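Local coordinates for pseudoalteromonas arctica PAMC 21717 (Pseudoalteromonas arctica, PDB 5YL7), which probably hydrolyses peptide bonds as a calcium-binding, cold-active serine protease of the subtilase family, at residues T182-I186 with C215-V219; N239-A243 with E307-K311. All blocks are in the same frame, centred on the assembly; numbering follows the deposited sequence.

Contact 1 (T182-I186 with C215-V219). With CA (calcium ion), chain F.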
ATOM      1  N   THR A 182     -18.414  -2.356  -2.427  1.00  7.74           N
ATOM      2  CA  THR A 182     -17.058  -2.656  -2.024  1.00  6.71           C
ATOM      3  C   THR A 182     -16.942  -4.093  -1.477  1.00  5.95           C
ATOM      4  O   THR A 182     -16.018  -4.800  -1.851  1.00  5.88           O
ATOM      5  CB  THR A 182     -16.556  -1.658  -1.007  1.00  6.79           C
ATOM      6  OG1 THR A 182     -16.770  -0.325  -1.560  1.00  7.81           O
ATOM      7  CG2 THR A 182     -15.120  -1.860  -0.676  1.00  7.30           C
ATOM      8  N   GLN A 183     -17.829  -4.506  -0.589  1.00  5.92           N
ATOM      9  CA  GLN A 183     -17.756  -5.845  -0.033  1.00  5.63           C
ATOM     10  C   GLN A 183     -17.910  -6.872  -1.127  1.00  5.35           C
ATOM     11  O   GLN A 183     -17.211  -7.884  -1.108  1.00  5.64           O
ATOM     12  CB  GLN A 183     -18.826  -6.029   1.039  1.00  5.46           C
ATOM     13  CG  GLN A 183     -18.711  -7.348   1.768  1.00  6.00           C
ATOM     14  CD  GLN A 183     -17.440  -7.420   2.597  1.00  6.71           C
ATOM     15  OE1 GLN A 183     -17.302  -6.646   3.615  1.00  8.13           O
ATOM     16  NE2 GLN A 183     -16.505  -8.276   2.272  1.00  6.77           N
ATOM     17  N   ASN A 184     -18.776  -6.643  -2.077  1.00  5.87           N
ATOM     18  CA  ASN A 184     -18.927  -7.580  -3.216  1.00  6.84           C
ATOM     19  C   ASN A 184     -17.628  -7.784  -3.968  1.00  5.89           C
ATOM     20  O   ASN A 184     -17.217  -8.877  -4.347  1.00  6.17           O
ATOM     21  CB  ASN A 184     -20.039  -7.117  -4.187  1.00  7.81           C
ATOM     22  CG  ASN A 184     -21.440  -7.300  -3.694  1.00 11.01           C
ATOM     23  OD1 ASN A 184     -21.700  -8.062  -2.792  1.00 12.54           O
ATOM     24  ND2 ASN A 184     -22.323  -6.546  -4.291  1.00 12.08           N
ATOM     25  N   ALA A 185     -16.958  -6.642  -4.211  1.00  5.61           N
ATOM     26  CA  ALA A 185     -15.656  -6.691  -4.918  1.00  5.30           C
ATOM     27  C   ALA A 185     -14.578  -7.469  -4.137  1.00  5.02           C
ATOM     28  O   ALA A 185     -13.843  -8.287  -4.682  1.00  5.83           O
ATOM     29  CB  ALA A 185     -15.235  -5.287  -5.264  1.00  5.82           C
ATOM     30  N   ILE A 186     -14.490  -7.162  -2.821  1.00  4.72           N
ATOM     31  CA  ILE A 186     -13.607  -7.864  -1.939  1.00  5.13           C
ATOM     32  C   ILE A 186     -13.882  -9.369  -1.940  1.00  5.43           C
ATOM     33  O   ILE A 186     -12.959 -10.172  -1.967  1.00  5.66           O
ATOM     34  CB  ILE A 186     -13.651  -7.266  -0.550  1.00  5.57           C
ATOM     35  CG1 ILE A 186     -13.048  -5.851  -0.613  1.00  5.97           C
ATOM     36  CG2 ILE A 186     -12.981  -8.123   0.516  1.00  5.55           C
ATOM     37  CD1 ILE A 186     -13.305  -5.082   0.667  1.00  8.28           C
ATOM     38  N   CYS A 215     -14.414  -3.238   6.073  1.00  6.80           N
ATOM     39  CA  CYS A 215     -15.064  -4.324   5.325  1.00  6.76           C
ATOM     40  C   CYS A 215     -14.627  -5.626   5.951  1.00  6.54           C
ATOM     41  O   CYS A 215     -13.690  -5.767   6.757  1.00  7.55           O
ATOM     42  CB  CYS A 215     -14.628  -4.260   3.905  1.00  6.56           C
ATOM     43  SG  CYS A 215     -15.125  -2.757   3.031  1.00  8.58           S
ATOM     44  N   ASN A 216     -15.350  -6.725   5.657  1.00  6.25           N
ATOM     45  CA  ASN A 216     -15.023  -8.045   6.101  1.00  5.95           C
ATOM     46  C   ASN A 216     -14.061  -8.731   5.138  1.00  4.97           C
ATOM     47  O   ASN A 216     -14.088  -8.473   3.937  1.00  5.93           O
ATOM     48  CB  ASN A 216     -16.242  -8.923   6.368  1.00  6.66           C
ATOM     49  CG  ASN A 216     -17.118  -8.365   7.450  1.00  8.83           C
ATOM     50  OD1 ASN A 216     -16.576  -8.019   8.525  1.00 12.75           O
ATOM     51  ND2 ASN A 216     -18.385  -8.158   7.211  1.00 10.26           N
ATOM     52  N   GLY A 217     -13.240  -9.620   5.672  1.00  4.84           N
ATOM     53  CA  GLY A 217     -12.288 -10.388   4.855  1.00  5.40           C
ATOM     54  C   GLY A 217     -11.076  -9.651   4.380  1.00  5.93           C
ATOM     55  O   GLY A 217     -10.540  -9.998   3.344  1.00  6.68           O
ATOM     56  N   VAL A 218     -10.642  -8.656   5.154  1.00  5.45           N
ATOM     57  CA  VAL A 218      -9.480  -7.837   4.795  1.00  5.13           C
ATOM     58  C   VAL A 218      -8.509  -7.843   5.904  1.00  5.09           C
ATOM     59  O   VAL A 218      -8.837  -8.083   7.064  1.00  5.57           O
ATOM     60  CB  VAL A 218      -9.901  -6.388   4.428  1.00  5.43           C
ATOM     61  CG1 VAL A 218     -10.984  -6.368   3.343  1.00  6.28           C
ATOM     62  CG2 VAL A 218     -10.362  -5.580   5.598  1.00  6.84           C
ATOM     63  N   VAL A 219      -7.272  -7.483   5.574  1.00  4.75           N
ATOM     64  CA  VAL A 219      -6.213  -7.267   6.589  1.00  4.98           C
ATOM     65  C   VAL A 219      -6.131  -5.748   6.793  1.00  4.69           C
ATOM     66  O   VAL A 219      -5.603  -5.026   5.933  1.00  4.43           O
ATOM     67  CB  VAL A 219      -4.866  -7.817   6.145  1.00  5.54           C
ATOM     68  CG1 VAL A 219      -3.836  -7.656   7.203  1.00  6.11           C
ATOM     69  CG2 VAL A 219      -4.988  -9.286   5.690  1.00  5.83           C
TER
HETATM   70 CA    CA F 804      -9.505  -8.759   9.179  1.00  6.14          CA
HETATM   71  O   HOH W   1     -11.669  -7.956   8.129  1.00  9.20           O
HETATM   72  O   HOH W   2     -10.100  -8.013  11.883  1.00102.83           O
HETATM   73  O   HOH W   3     -10.642 -10.059  10.819  1.00 10.46           O
HETATM   74  O   HOH W   4     -10.437  -6.811  10.340  1.00 11.53           O
HETATM   75  O   HOH W   5     -10.543 -10.570   7.755  1.00 10.17           O

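Contact 2 (N239-A243 with E307-K311). With CA (calcium ion), chain F.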
ATOM      1  N   ASN A 239     -11.329  -3.977  14.754  1.00  6.46           N
ATOM      2  CA  ASN A 239     -11.134  -4.520  13.453  1.00  6.65           C
ATOM      3  C   ASN A 239      -9.714  -4.316  12.922  1.00  6.33           C
ATOM      4  O   ASN A 239      -9.393  -4.791  11.832  1.00  7.67           O
ATOM      5  CB  ASN A 239     -12.154  -4.025  12.442  1.00  6.98           C
ATOM      6  CG  ASN A 239     -12.009  -2.612  12.049  1.00  7.03           C
ATOM      7  OD1 ASN A 239     -10.893  -2.027  12.184  1.00  8.67           O
ATOM      8  ND2 ASN A 239     -13.003  -1.974  11.484  1.00  8.75           N
ATOM      9  N   ILE A 240      -8.805  -3.754  13.692  1.00  5.51           N
ATOM     10  CA  ILE A 240      -7.366  -3.721  13.259  1.00  5.58           C
ATOM     11  C   ILE A 240      -6.879  -5.132  13.430  1.00  5.85           C
ATOM     12  O   ILE A 240      -7.051  -5.784  14.501  1.00  6.58           O
ATOM     13  CB  ILE A 240      -6.550  -2.797  14.151  1.00  6.04           C
ATOM     14  CG1 ILE A 240      -7.068  -1.310  14.054  1.00  6.64           C
ATOM     15  CG2 ILE A 240      -5.085  -2.855  13.718  1.00  5.76           C
ATOM     16  CD1 ILE A 240      -7.016  -0.648  12.784  1.00  6.75           C
ATOM     17  N   ASP A 241      -6.215  -5.638  12.370  1.00  4.84           N
ATOM     18  CA  ASP A 241      -5.623  -6.955  12.447  1.00  4.69           C
ATOM     19  C   ASP A 241      -4.231  -6.946  12.931  1.00  4.79           C
ATOM     20  O   ASP A 241      -3.783  -7.775  13.779  1.00  5.54           O
ATOM     21  CB  ASP A 241      -5.683  -7.595  11.055  1.00  5.28           C
ATOM     22  CG  ASP A 241      -7.108  -7.828  10.626  1.00  6.11           C
ATOM     23  OD1 ASP A 241      -7.840  -8.580  11.382  1.00  7.19           O
ATOM     24  OD2 ASP A 241      -7.591  -7.348   9.578  1.00  6.73           O
ATOM     25  N   VAL A 242      -3.397  -6.030  12.401  1.00  4.88           N
ATOM     26  CA  VAL A 242      -1.953  -5.884  12.689  1.00  5.17           C
ATOM     27  C   VAL A 242      -1.566  -4.427  12.568  1.00  4.22           C
ATOM     28  O   VAL A 242      -2.323  -3.624  12.015  1.00  4.97           O
ATOM     29  CB  VAL A 242      -1.081  -6.718  11.719  1.00  5.00           C
ATOM     30  CG1 VAL A 242      -1.413  -8.214  11.788  1.00  5.57           C
ATOM     31  CG2 VAL A 242      -1.227  -6.215  10.289  1.00  5.54           C
ATOM     32  N   ALA A 243      -0.372  -4.108  13.066  1.00  4.58           N
ATOM     33  CA  ALA A 243       0.231  -2.836  12.838  1.00  4.33           C
ATOM     34  C   ALA A 243       1.503  -2.955  12.056  1.00  4.70           C
ATOM     35  O   ALA A 243       2.165  -3.990  12.086  1.00  4.82           O
ATOM     36  CB  ALA A 243       0.504  -2.141  14.156  1.00  5.40           C
ATOM     37  N   GLU A 307      -3.685 -13.983   5.974  1.00  5.36           N
ATOM     38  CA  GLU A 307      -4.079 -13.127   7.101  1.00  5.91           C
ATOM     39  C   GLU A 307      -3.679 -13.781   8.430  1.00  6.29           C
ATOM     40  O   GLU A 307      -3.199 -13.135   9.349  1.00  6.06           O
ATOM     41  CB  GLU A 307      -5.560 -12.817   7.036  1.00  6.04           C
ATOM     42  CG  GLU A 307      -6.052 -11.950   8.200  1.00  6.50           C
ATOM     43  CD  GLU A 307      -7.375 -11.355   8.012  1.00  6.78           C
ATOM     44  OE1 GLU A 307      -8.126 -11.681   7.063  1.00  8.29           O
ATOM     45  OE2 GLU A 307      -7.765 -10.499   8.861  1.00  8.00           O
ATOM     46  N   SER A 308      -3.989 -15.079   8.554  1.00  6.64           N
ATOM     47  CA  SER A 308      -3.656 -15.801   9.810  1.00  6.71           C
ATOM     48  C   SER A 308      -2.175 -15.767  10.058  1.00  6.54           C
ATOM     49  O   SER A 308      -1.753 -15.533  11.226  1.00  6.90           O
ATOM     50  CB  SER A 308      -4.227 -17.142   9.759  1.00  7.69           C
ATOM     51  OG  SER A 308      -3.890 -17.787  11.044  1.00 10.04           O
ATOM     52  N   ILE A 309      -1.332 -16.008   9.110  1.00  6.16           N
ATOM     53  CA  ILE A 309       0.108 -15.975   9.307  1.00  6.64           C
ATOM     54  C   ILE A 309       0.546 -14.605   9.715  1.00  6.27           C
ATOM     55  O   ILE A 309       1.314 -14.438  10.700  1.00  6.75           O
ATOM     56  CB  ILE A 309       0.867 -16.466   8.019  1.00  6.57           C
ATOM     57  CG1 ILE A 309       0.657 -17.947   7.823  1.00  6.97           C
ATOM     58  CG2 ILE A 309       2.349 -16.154   8.142  1.00  6.81           C
ATOM     59  CD1 ILE A 309       0.982 -18.450   6.423  1.00  8.33           C
ATOM     60  N   LEU A 310       0.072 -13.545   9.056  1.00  5.73           N
ATOM     61  CA  LEU A 310       0.439 -12.157   9.402  1.00  5.65           C
ATOM     62  C   LEU A 310       0.063 -11.892  10.840  1.00  5.38           C
ATOM     63  O   LEU A 310       0.851 -11.315  11.611  1.00  6.89           O
ATOM     64  CB  LEU A 310      -0.281 -11.182   8.517  1.00  6.02           C
ATOM     65  CG  LEU A 310       0.264 -11.081   7.076  1.00  6.51           C
ATOM     66  CD1 LEU A 310      -0.758 -10.330   6.182  1.00  6.25           C
ATOM     67  CD2 LEU A 310       1.621 -10.387   6.989  1.00  7.00           C
ATOM     68  N   LYS A 311      -1.163 -12.229  11.254  1.00  5.28           N
ATOM     69  CA  LYS A 311      -1.692 -11.921  12.587  1.00  6.39           C
ATOM     70  C   LYS A 311      -1.008 -12.772  13.657  1.00  6.53           C
ATOM     71  O   LYS A 311      -0.807 -12.292  14.773  1.00  6.86           O
ATOM     72  CB  LYS A 311      -3.172 -12.137  12.653  1.00  7.16           C
ATOM     73  CG  LYS A 311      -3.965 -11.117  11.803  1.00  7.70           C
ATOM     74  CD  LYS A 311      -5.502 -11.302  11.890  1.00  8.49           C
ATOM     75  CE  LYS A 311      -5.957 -10.914  13.246  1.00  8.72           C
ATOM     76  NZ  LYS A 311      -7.441 -10.691  13.227  1.00 10.42           N
TER
HETATM   77 CA    CA F 804      -9.505  -8.759   9.179  1.00  6.14          CA
HETATM   78  O   HOH W   4     -10.437  -6.811  10.340  1.00 11.53           O
HETATM   79  O   HOH W   5     -10.543 -10.570   7.755  1.00 10.17           O
HETATM   80  O   HOH W   2     -10.100  -8.013  11.883  1.00102.83           O
HETATM   81  O   HOH W   3     -10.642 -10.059  10.819  1.00 10.46           O
HETATM   82  O   HOH W   1     -11.669  -7.956   8.129  1.00  9.20           O

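Contact 1 (T182-I186 with C215-V219)
A single side-chain amide reads both polar groups of one residue's backbone: Q183 accepts from N216 N through OE1 (2.8 Å) and donates from NE2 to N216 O (2.9 Å), a paired match, the NE2 to O bond almost straight. It joins helix 180-191, which flanks the parallel sheet of the subtilase alpha/beta fold, to the loop entering strand 219-224. Glutamine suits the place because its amide carries donor and acceptor side by side; NE2 also bonds N187 OD1 one turn along the helix. Beside this polar pair, I186 points inward, its CD1 3.6 Å from C215 CB and 3.8 Å from V218 CG1. T182 CG2 lies 3.8 Å from C215 SG, whose disulfide to C178 ties the loop covalently to the residues just before the helix. G217 has positive phi (76°), favourable for glycine, where the loop turns toward a calcium ion. Water 1 donates to C215 O (3.3 Å) and accepts from V218 N (3.2 Å), while V218 O binds the calcium directly at 2.3 Å.

Contact 2 (N239-A243 with E307-K311)
This metal-bridged, charged contact sits at an edge of the main parallel sheet, where segment 239-243 meets helix 303-312. D241 points toward the helix and grips the calcium ion with both carboxylate oxygens, OD2 at 2.4 Å and OD1 at a longer 2.8 Å. E307 supplies OE2 at 2.5 Å; its extended side chain carries the carboxylate from the helix to the metal, and its OE1 accepts from water 5 (2.7 Å). V218 O and water sites complete the shell; the oxygen of water 2, at a long 2.9 Å from the calcium, lies 2.0 Å from that of water 4, too close for both sites to be filled at once. N239 O accepts a hydrogen bond from water 4 at 2.7 Å. One helical turn after E307, K311 reaches back so that NZ forms a salt bridge with D241 OD1 (2.8 Å). Next to the charges, V242 CG1 packs 3.9 Å from K311 CG, a branched apolar residue against the aliphatic part of lysine. D241 OD1 and E307 OE2, 3.2 Å apart, would repel as bare carboxylates; the shared calcium, with the lysine ammonium beside D241, offsets that repulsion and joins segment 239-243 to the helix.

Overall arrangement
Along the chain, contact 1 closes first: from helix 180-191 the chain runs through strands 195-199 and 210-211 before the 215-219 loop returns to the helix. Contact 2 opens later at 239-243 and closes a longer excursion, which includes the hairpin 258-263/272-277 and helix 280-297, when 307-311 comes back to the sheet edge. The two closures are thus in series, neither nested nor crossed. Their centres are 15 Å apart, yet they meet at one calcium site and share its waters, and V219 CG2 touches E307 CG at 3.8 Å. Together they link a flanking helix, the neighbouring strands 219-224 and 242-245, and helix 303-312, the last but one in the chain.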